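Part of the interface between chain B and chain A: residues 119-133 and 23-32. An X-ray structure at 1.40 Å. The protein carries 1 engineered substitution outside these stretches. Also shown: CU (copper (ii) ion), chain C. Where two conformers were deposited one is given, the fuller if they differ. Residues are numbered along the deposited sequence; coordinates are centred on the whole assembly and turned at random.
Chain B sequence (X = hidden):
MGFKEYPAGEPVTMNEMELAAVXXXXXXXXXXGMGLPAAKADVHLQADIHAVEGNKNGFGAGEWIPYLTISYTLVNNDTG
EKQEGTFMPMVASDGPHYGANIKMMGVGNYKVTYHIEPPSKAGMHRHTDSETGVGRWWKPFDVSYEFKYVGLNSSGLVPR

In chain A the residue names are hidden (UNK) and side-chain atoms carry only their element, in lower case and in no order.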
# COMPACT_ATOMS: atom_id res chain seq x y z
N PRO B 119 -9.24 1.07 4.09
CA PRO B 119 -8.45 -0.08 3.65
C PRO B 119 -9.16 -1.43 3.74
O PRO B 119 -8.77 -2.36 3.02
CB PRO B 119 -7.23 -0.02 4.57
CG PRO B 119 -7.08 1.44 4.85
CD PRO B 119 -8.49 1.90 5.05
N SER B 120 -10.19 -1.54 4.58
CA SER B 120 -10.97 -2.77 4.63
C SER B 120 -11.52 -3.15 3.25
O SER B 120 -11.61 -4.33 2.92
CB SER B 120 -12.10 -2.63 5.64
OG SER B 120 -12.85 -1.46 5.38
N LYS B 121 -11.89 -2.17 2.43
CA LYS B 121 -12.54 -2.51 1.18
C LYS B 121 -11.61 -3.26 0.21
O LYS B 121 -12.03 -4.20 -0.49
CB LYS B 121 -13.16 -1.27 0.53
CG LYS B 121 -13.84 -1.55 -0.81
CD LYS B 121 -14.40 -0.29 -1.43
CE LYS B 121 -14.97 -0.58 -2.79
NZ LYS B 121 -16.28 -1.26 -2.66
N ALA B 122 -10.35 -2.85 0.17
CA ALA B 122 -9.38 -3.42 -0.77
C ALA B 122 -8.61 -4.58 -0.17
O ALA B 122 -7.67 -5.08 -0.79
CB ALA B 122 -8.43 -2.33 -1.28
N GLY B 123 -8.97 -5.00 1.04
CA GLY B 123 -8.43 -6.26 1.57
C GLY B 123 -7.39 -6.17 2.67
O GLY B 123 -6.73 -7.18 2.98
N MET B 124 -7.21 -5.00 3.27
CA MET B 124 -6.35 -4.90 4.44
C MET B 124 -7.19 -5.19 5.68
O MET B 124 -8.31 -4.67 5.80
CB MET B 124 -5.66 -3.54 4.54
CG MET B 124 -4.90 -3.35 5.85
SD MET B 124 -3.92 -1.85 5.89
CE MET B 124 -2.31 -2.51 5.46
N HIS B 125 -6.65 -6.01 6.57
CA HIS B 125 -7.36 -6.47 7.78
C HIS B 125 -6.74 -5.94 9.03
O HIS B 125 -5.62 -6.31 9.37
CB HIS B 125 -7.35 -7.99 7.83
CG HIS B 125 -8.05 -8.62 6.66
ND1 HIS B 125 -9.31 -9.06 6.73
CD2 HIS B 125 -7.62 -8.85 5.36
CE1 HIS B 125 -9.69 -9.55 5.53
NE2 HIS B 125 -8.65 -9.42 4.69
N ARG B 126 -7.48 -5.12 9.77
CA ARG B 126 -6.97 -4.60 11.04
C ARG B 126 -7.09 -5.63 12.16
O ARG B 126 -8.09 -6.37 12.23
CB ARG B 126 -7.67 -3.29 11.45
CG ARG B 126 -9.12 -3.47 11.83
CD ARG B 126 -9.78 -2.18 12.28
NE ARG B 126 -11.15 -2.53 12.63
CZ ARG B 126 -11.63 -2.62 13.87
NH1 ARG B 126 -10.87 -2.30 14.91
NH2 ARG B 126 -12.89 -2.97 14.06
N HIS B 127 -6.08 -5.66 13.02
CA HIS B 127 -6.18 -6.33 14.32
C HIS B 127 -7.18 -5.61 15.20
O HIS B 127 -7.23 -4.39 15.22
CB HIS B 127 -4.83 -6.41 15.00
CG HIS B 127 -3.86 -7.39 14.36
ND1 HIS B 127 -2.99 -8.10 15.08
CD2 HIS B 127 -3.65 -7.75 13.01
CE1 HIS B 127 -2.23 -8.87 14.26
NE2 HIS B 127 -2.65 -8.68 13.00
N THR B 128 -7.97 -6.37 15.95
CA THR B 128 -9.05 -5.78 16.75
C THR B 128 -8.98 -6.12 18.24
O THR B 128 -9.85 -5.68 18.99
CB THR B 128 -10.45 -6.24 16.26
OG1 THR B 128 -10.55 -7.66 16.37
CG2 THR B 128 -10.70 -5.80 14.80
N ASP B 129 -8.01 -6.91 18.67
CA ASP B 129 -7.97 -7.33 20.08
C ASP B 129 -7.28 -6.34 21.00
O ASP B 129 -6.68 -5.37 20.56
CB ASP B 129 -7.41 -8.75 20.23
CG ASP B 129 -6.01 -8.92 19.64
OD1 ASP B 129 -5.19 -7.99 19.59
OD2 ASP B 129 -5.72 -10.05 19.22
N SER B 130 -7.36 -6.57 22.31
CA SER B 130 -6.78 -5.62 23.25
C SER B 130 -5.27 -5.55 23.17
O SER B 130 -4.68 -4.49 23.37
CB SER B 130 -7.24 -5.92 24.70
OG SER B 130 -6.84 -7.20 25.12
N GLU B 131 -4.63 -6.69 22.87
CA GLU B 131 -3.17 -6.75 22.90
C GLU B 131 -2.52 -6.08 21.70
O GLU B 131 -1.52 -5.39 21.85
CB GLU B 131 -2.71 -8.21 22.99
CG GLU B 131 -3.09 -8.92 24.28
CD GLU B 131 -4.46 -9.57 24.22
OE1 GLU B 131 -4.83 -10.25 25.21
OE2 GLU B 131 -5.17 -9.44 23.20
N THR B 132 -3.12 -6.26 20.53
CA THR B 132 -2.47 -5.84 19.28
C THR B 132 -3.34 -4.95 18.40
O THR B 132 -2.87 -4.43 17.38
CB THR B 132 -2.01 -7.05 18.44
OG1 THR B 132 -3.14 -7.67 17.83
CG2 THR B 132 -1.25 -8.08 19.28
N GLY B 133 -4.60 -4.74 18.79
CA GLY B 133 -5.56 -4.10 17.92
C GLY B 133 -5.43 -2.61 17.79
O GLY B 133 -4.71 -1.94 18.54
N UNK A 23 6.47 -14.40 15.16
CA UNK A 23 5.18 -14.91 15.56
C UNK A 23 4.83 -14.44 16.96
O UNK A 23 5.68 -13.99 17.72
c UNK A 23 7.27 -17.55 16.05
o UNK A 23 8.31 -19.45 18.99
c UNK A 23 5.08 -16.44 15.42
c UNK A 23 5.45 -17.70 17.59
c UNK A 23 8.07 -18.29 16.91
c UNK A 23 7.54 -18.73 18.11
c UNK A 23 6.24 -18.45 18.46
c UNK A 23 5.95 -17.24 16.37
N UNK A 24 3.55 -14.56 17.27
CA UNK A 24 3.03 -14.12 18.57
C UNK A 24 1.77 -14.93 18.81
O UNK A 24 1.44 -15.82 18.03
c UNK A 24 1.78 -12.09 17.47
c UNK A 24 2.73 -12.62 18.56
c UNK A 24 2.52 -11.68 16.19
c UNK A 24 0.94 -10.95 18.00
N UNK A 25 1.08 -14.64 19.91
CA UNK A 25 -0.19 -15.31 20.18
C UNK A 25 -1.21 -15.02 19.08
O UNK A 25 -1.09 -14.02 18.36
c UNK A 25 -0.73 -14.92 21.57
c UNK A 25 -1.49 -13.60 21.65
n UNK A 25 -1.21 -11.19 21.48
c UNK A 25 -0.59 -12.36 21.63
o UNK A 25 0.64 -12.46 21.75
N UNK A 26 -2.19 -15.92 18.89
CA UNK A 26 -3.25 -15.65 17.92
C UNK A 26 -3.96 -14.33 18.17
O UNK A 26 -4.05 -13.87 19.32
c UNK A 26 -4.20 -16.82 18.12
c UNK A 26 -2.34 -17.24 19.53
c UNK A 26 -3.32 -17.93 18.63
N UNK A 27 -4.43 -13.71 17.09
CA UNK A 27 -5.06 -12.39 17.17
C UNK A 27 -6.50 -12.43 16.66
O UNK A 27 -6.92 -13.39 16.04
c UNK A 27 -5.15 -11.32 14.04
c UNK A 27 -3.99 -11.67 14.95
c UNK A 27 -4.20 -11.31 16.43
c UNK A 27 -2.85 -11.17 17.12
N UNK A 28 -7.26 -11.36 16.92
CA UNK A 28 -8.55 -11.16 16.27
C UNK A 28 -8.37 -10.11 15.19
O UNK A 28 -7.66 -9.13 15.39
c UNK A 28 -9.83 -11.50 18.48
o UNK A 28 -9.59 -12.71 18.45
c UNK A 28 -9.61 -10.62 17.25
o UNK A 28 -10.30 -10.94 19.50
N UNK A 29 -9.06 -10.30 14.07
CA UNK A 29 -9.01 -9.36 12.96
C UNK A 29 -10.36 -9.13 12.27
O UNK A 29 -11.28 -9.95 12.39
c UNK A 29 -8.01 -9.85 11.92
c UNK A 29 -8.38 -11.22 11.37
c UNK A 29 -8.70 -12.91 9.20
s UNK A 29 -7.94 -11.35 9.64
N UNK A 30 -10.47 -8.01 11.56
CA UNK A 30 -11.66 -7.63 10.79
C UNK A 30 -11.21 -7.14 9.40
O UNK A 30 -10.17 -6.50 9.31
c UNK A 30 -12.39 -6.46 11.47
o UNK A 30 -12.51 -3.68 9.57
c UNK A 30 -13.35 -5.70 10.55
c UNK A 30 -13.13 -4.19 10.52
o UNK A 30 -13.59 -3.51 11.45
N UNK A 31 -11.99 -7.41 8.33
CA UNK A 31 -13.13 -8.33 8.27
C UNK A 31 -12.65 -9.76 8.22
O UNK A 31 -11.64 -10.07 7.59
c UNK A 31 -12.81 -7.23 6.15
c UNK A 31 -13.84 -7.93 6.96
c UNK A 31 -11.91 -6.54 7.13
N UNK A 32 -13.37 -10.63 8.91
CA UNK A 32 -12.95 -12.00 9.18
C UNK A 32 -12.84 -12.87 7.92
O UNK A 32 -11.85 -13.57 7.73
n UNK A 32 -16.56 -11.68 13.45
c UNK A 32 -16.55 -12.74 12.65
c UNK A 32 -14.01 -14.09 10.38
n UNK A 32 -15.39 -13.19 12.19
c UNK A 32 -13.91 -12.58 10.22
c UNK A 32 -15.21 -14.34 11.29
n UNK A 32 -17.70 -13.32 12.31
CU CU C . -1.98 -9.84 11.19
O HOH W 1 -3.90 -11.21 20.83
O HOH W 2 -11.98 -8.95 18.54

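Position 23 carries one carbon, then a six-carbon ring bearing one oxygen. Its side chain makes no contact with chain B's stretch. A hydroxylated six-membered ring is Tyr A23.

Position 24 has four carbons forked at the second, its CA-to-CB bond pointing toward chain B. One terminal carbon lies 3.8 Å from Thr B132 CG2. Four carbons forked there make Leu A24, and that carbon is CD1.

Position 25 shows three carbons, the third carrying one oxygen and one nitrogen, and its nitrogen is 3.7 Å from Glu B131 CB. This is an amide, one carbon longer than asparagine's, hence Gln A25. Its NE2 donates to water 1 over 2.8 Å; the oxygen of that water is also 2.7 Å from Asp B129 OD2, so it connects the chains.

At position 26 three carbons close a ring onto the backbone nitrogen, which identifies Pro A26. Its CA-to-CB bond points away from chain B.

Position 27 has four carbons forked at the first, with one arm two carbons long, and one of its carbons lies over a face of the His B127 ring. The branching defines Ile A27. The carbon over the ring is CG1, 3.8 Å from the centroid and 29° off the normal, a CH-pi contact. Ile A27 CG2 approaches Thr B132 OG1 at 3.6 Å.

Position 28 bears two carbons, the second with two oxygens, and one oxygen shares a water with Thr B128 OG1. That short fork could be a carboxylate or an amide by shape, but the elements settle it as Asp A28. Its backbone does much of the bonding: Asp A28 N donates to Asp B129 OD2 (3.1 Å, 153°), and Asp A28 O accepts from Thr B128 N (2.8 Å, 161°). The oxygen of water 2 joins Asp A28 OD2 (2.8 Å) to Thr B128 OG1 (2.9 Å).

Position 29 is an unbranched chain of two carbons, a sulfur and a carbon; the sulfur lies obliquely to the His B125 ring. This is Met A29, its SD 4.5 Å from the ring centroid and 43° from the normal.

Position 30 has three carbons, the third carrying two oxygens, one of them 2.8 Å from Arg B126 NH2. It is Glu A30. That oxygen, OE1, forms a salt bridge with Arg B126 NH2, near the guanidinium plane, and accepts a weak bond from Arg B126 NE at 2.9 Å.

Position 31 again closes three carbons onto its nitrogen, after a cis peptide bond, and a ring carbon is 3.6 Å from His B125 ND1. This is Pro A31, and that carbon is CD.

Position 32 has three carbons, a nitrogen, then a carbon with two more nitrogens. A guanidinium at the end of the chain makes this Arg A32; its CA-to-CB bond points away from chain B.

The contact is a short antiparallel pairing extended by side chains. Glu A30 N donates to Arg B126 O (3.0 Å, 158°), while the return bond from Arg B126 N to Glu A30 O is weak (3.1 Å, 120°). This pair places its side chains on one face, where the salt bridge forms; His B127 and Met A29 occupy the other. Beyond the strands, Asp B129 uses OD2 across the interface and OD1 to hold Thr B132 N (2.9 Å). His B127 NE2 binds the copper ion CU at 2.2 Å, with Ile A27 packed over its ring.

Chain A 23-32: YLQPIDMEPR
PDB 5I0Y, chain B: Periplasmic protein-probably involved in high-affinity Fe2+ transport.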